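Local coordinates for protein ectonucleotide pyrophosphatase/phosphodiesterase family member 5 (Mus musculus, PDB 5VEO) that probably hydrolyses phosphodiester bonds of a restricted range of nucleotide substrates as a zinc-dependent ectoenzyme, at residues 32-37 with 192-197. The protein carries 1 engineered substitution. Residues are numbered along the deposited sequence; the frame is centred on the assembly and turned at random. Where two conformers were deposited one is given.
Sequences VPTPHF and SVISDV
Apolar side-chain packing, with one water bridge on its more exposed side, joins the loop leading into helix 35-42 to one face of helix 190-210. Val32 leads the contact: with CG1 anti to the carbonyl carbon (chi1 -69°), CG2 falls between the backbone N and the carbonyl carbon, and that methyl meets Ile194 CG2 at 3.6 Å and lies 3.5 Å from Ser195 OG. Ile194 CG2, anti to its own backbone N, also takes Thr34 CG2 at 3.9 Å, so one branch serves two residues of the loop. Thr34, at the N-cap position, turns its hydroxyl to Leu29 O and leaves the methyl for the helix. Deeper in, Val197 CG1 reaches the edge of the Phe37 ring near its plane, 4.1 Å from CZ, while Phe24 meets the same ring. A water donates to Pro33 O at 2.7 Å and pairs with Ser195 OG at 2.6 Å, a hydroxyl also bonded to Gly191 O. Just past Val197, the Asp198 carboxylate hydrogen-bonds Phe37 N through OD1 and His36 ND1 through OD2, tying the start of helix 35-42 to its neighbour. Packing of a loop and helix start against a neighbouring helix, beside a mixed but mainly parallel sheet, fits the alpha/beta core of the alkaline phosphatase superfamily.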
loop_
_atom_site.group_PDB
_atom_site.type_symbol
_atom_site.label_atom_id
_atom_site.label_comp_id
_atom_site.label_asym_id
_atom_site.label_seq_id
_atom_site.Cartn_x
_atom_site.Cartn_y
_atom_site.Cartn_z
ATOM N N VAL A 32 0.935 22.358 -1.771
ATOM C CA VAL A 32 2.101 23.234 -1.834
ATOM C C VAL A 32 2.637 23.141 -3.252
ATOM O O VAL A 32 2.290 22.193 -3.973
ATOM C CB VAL A 32 3.197 22.815 -0.847
ATOM C CG1 VAL A 32 2.760 23.052 0.551
ATOM C CG2 VAL A 32 3.573 21.365 -1.075
ATOM N N PRO A 33 3.506 24.053 -3.676
ATOM C CA PRO A 33 4.201 23.858 -4.951
ATOM C C PRO A 33 4.906 22.508 -4.976
ATOM O O PRO A 33 5.609 22.127 -4.035
ATOM C CB PRO A 33 5.185 25.034 -4.998
ATOM C CG PRO A 33 4.492 26.113 -4.176
ATOM C CD PRO A 33 3.867 25.331 -3.042
ATOM N N THR A 34 4.675 21.761 -6.043
ATOM C CA THR A 34 5.303 20.457 -6.250
ATOM C C THR A 34 5.924 20.453 -7.641
ATOM O O THR A 34 5.469 19.751 -8.558
ATOM C CB THR A 34 4.302 19.313 -6.056
ATOM O OG1 THR A 34 3.124 19.557 -6.821
ATOM C CG2 THR A 34 3.901 19.166 -4.586
ATOM N N PRO A 35 6.987 21.235 -7.826
ATOM C CA PRO A 35 7.581 21.375 -9.166
ATOM C C PRO A 35 8.120 20.086 -9.736
ATOM O O PRO A 35 8.049 19.899 -10.956
ATOM C CB PRO A 35 8.698 22.406 -8.945
ATOM C CG PRO A 35 8.960 22.393 -7.460
ATOM C CD PRO A 35 7.617 22.127 -6.846
ATOM N N HIS A 36 8.634 19.173 -8.906
ATOM C CA HIS A 36 9.196 17.956 -9.477
ATOM C C HIS A 36 8.107 16.967 -9.862
ATOM O O HIS A 36 8.201 16.331 -10.917
ATOM C CB HIS A 36 10.210 17.362 -8.515
ATOM C CG HIS A 36 11.381 18.261 -8.313
ATOM N ND1 HIS A 36 11.566 19.007 -7.170
ATOM C CD2 HIS A 36 12.375 18.616 -9.160
ATOM C CE1 HIS A 36 12.665 19.732 -7.298
ATOM N NE2 HIS A 36 13.172 19.513 -8.496
ATOM N N PHE A 37 7.041 16.855 -9.058
ATOM C CA PHE A 37 5.881 16.102 -9.519
ATOM C C PHE A 37 5.329 16.699 -10.807
ATOM O O PHE A 37 4.987 15.969 -11.738
ATOM C CB PHE A 37 4.785 16.052 -8.453
ATOM C CG PHE A 37 5.060 15.068 -7.328
ATOM C CD1 PHE A 37 4.640 13.757 -7.423
ATOM C CD2 PHE A 37 5.732 15.461 -6.183
ATOM C CE1 PHE A 37 4.890 12.836 -6.393
ATOM C CE2 PHE A 37 5.973 14.551 -5.148
ATOM C CZ PHE A 37 5.555 13.235 -5.271
ATOM N N SER A 192 5.054 21.147 4.682
ATOM C CA SER A 192 6.490 20.933 4.828
ATOM C C SER A 192 6.912 19.544 4.353
ATOM O O SER A 192 7.937 19.391 3.671
ATOM C CB SER A 192 6.891 21.142 6.291
ATOM O OG SER A 192 6.471 22.420 6.744
ATOM N N VAL A 193 6.153 18.511 4.727
ATOM C CA VAL A 193 6.573 17.163 4.367
ATOM C C VAL A 193 6.299 16.904 2.895
ATOM O O VAL A 193 7.097 16.246 2.223
ATOM C CB VAL A 193 5.939 16.092 5.278
ATOM C CG1 VAL A 193 4.485 15.957 5.090
ATOM C CG2 VAL A 193 6.572 14.730 4.991
ATOM N N ILE A 194 5.190 17.431 2.360
ATOM C CA ILE A 194 4.934 17.279 0.927
ATOM C C ILE A 194 6.024 17.984 0.114
ATOM O O ILE A 194 6.531 17.441 -0.881
ATOM C CB ILE A 194 3.520 17.778 0.567
ATOM C CG1 ILE A 194 2.454 16.922 1.286
ATOM C CG2 ILE A 194 3.335 17.735 -0.957
ATOM C CD1 ILE A 194 1.081 17.544 1.356
ATOM N N SER A 195 6.405 19.197 0.517
ATOM C CA SER A 195 7.496 19.894 -0.165
ATOM C C SER A 195 8.781 19.078 -0.113
ATOM O O SER A 195 9.526 19.000 -1.103
ATOM C CB SER A 195 7.733 21.264 0.472
ATOM O OG SER A 195 6.669 22.158 0.239
ATOM N N ASP A 196 9.048 18.446 1.024
ATOM C CA ASP A 196 10.255 17.639 1.140
ATOM C C ASP A 196 10.210 16.415 0.236
ATOM O O ASP A 196 11.228 16.048 -0.371
ATOM C CB ASP A 196 10.472 17.200 2.568
ATOM C CG ASP A 196 11.796 16.464 2.716
ATOM O OD1 ASP A 196 12.855 17.110 2.583
ATOM O OD2 ASP A 196 11.786 15.246 2.905
ATOM N N VAL A 197 9.051 15.753 0.162
ATOM C CA VAL A 197 8.914 14.606 -0.729
ATOM C C VAL A 197 9.103 15.038 -2.178
ATOM O O VAL A 197 9.762 14.343 -2.953
ATOM C CB VAL A 197 7.570 13.902 -0.496
ATOM C CG1 VAL A 197 7.301 12.858 -1.578
ATOM C CG2 VAL A 197 7.586 13.247 0.884
HETATM O O HOH W 1 6.976 23.340 -2.092
#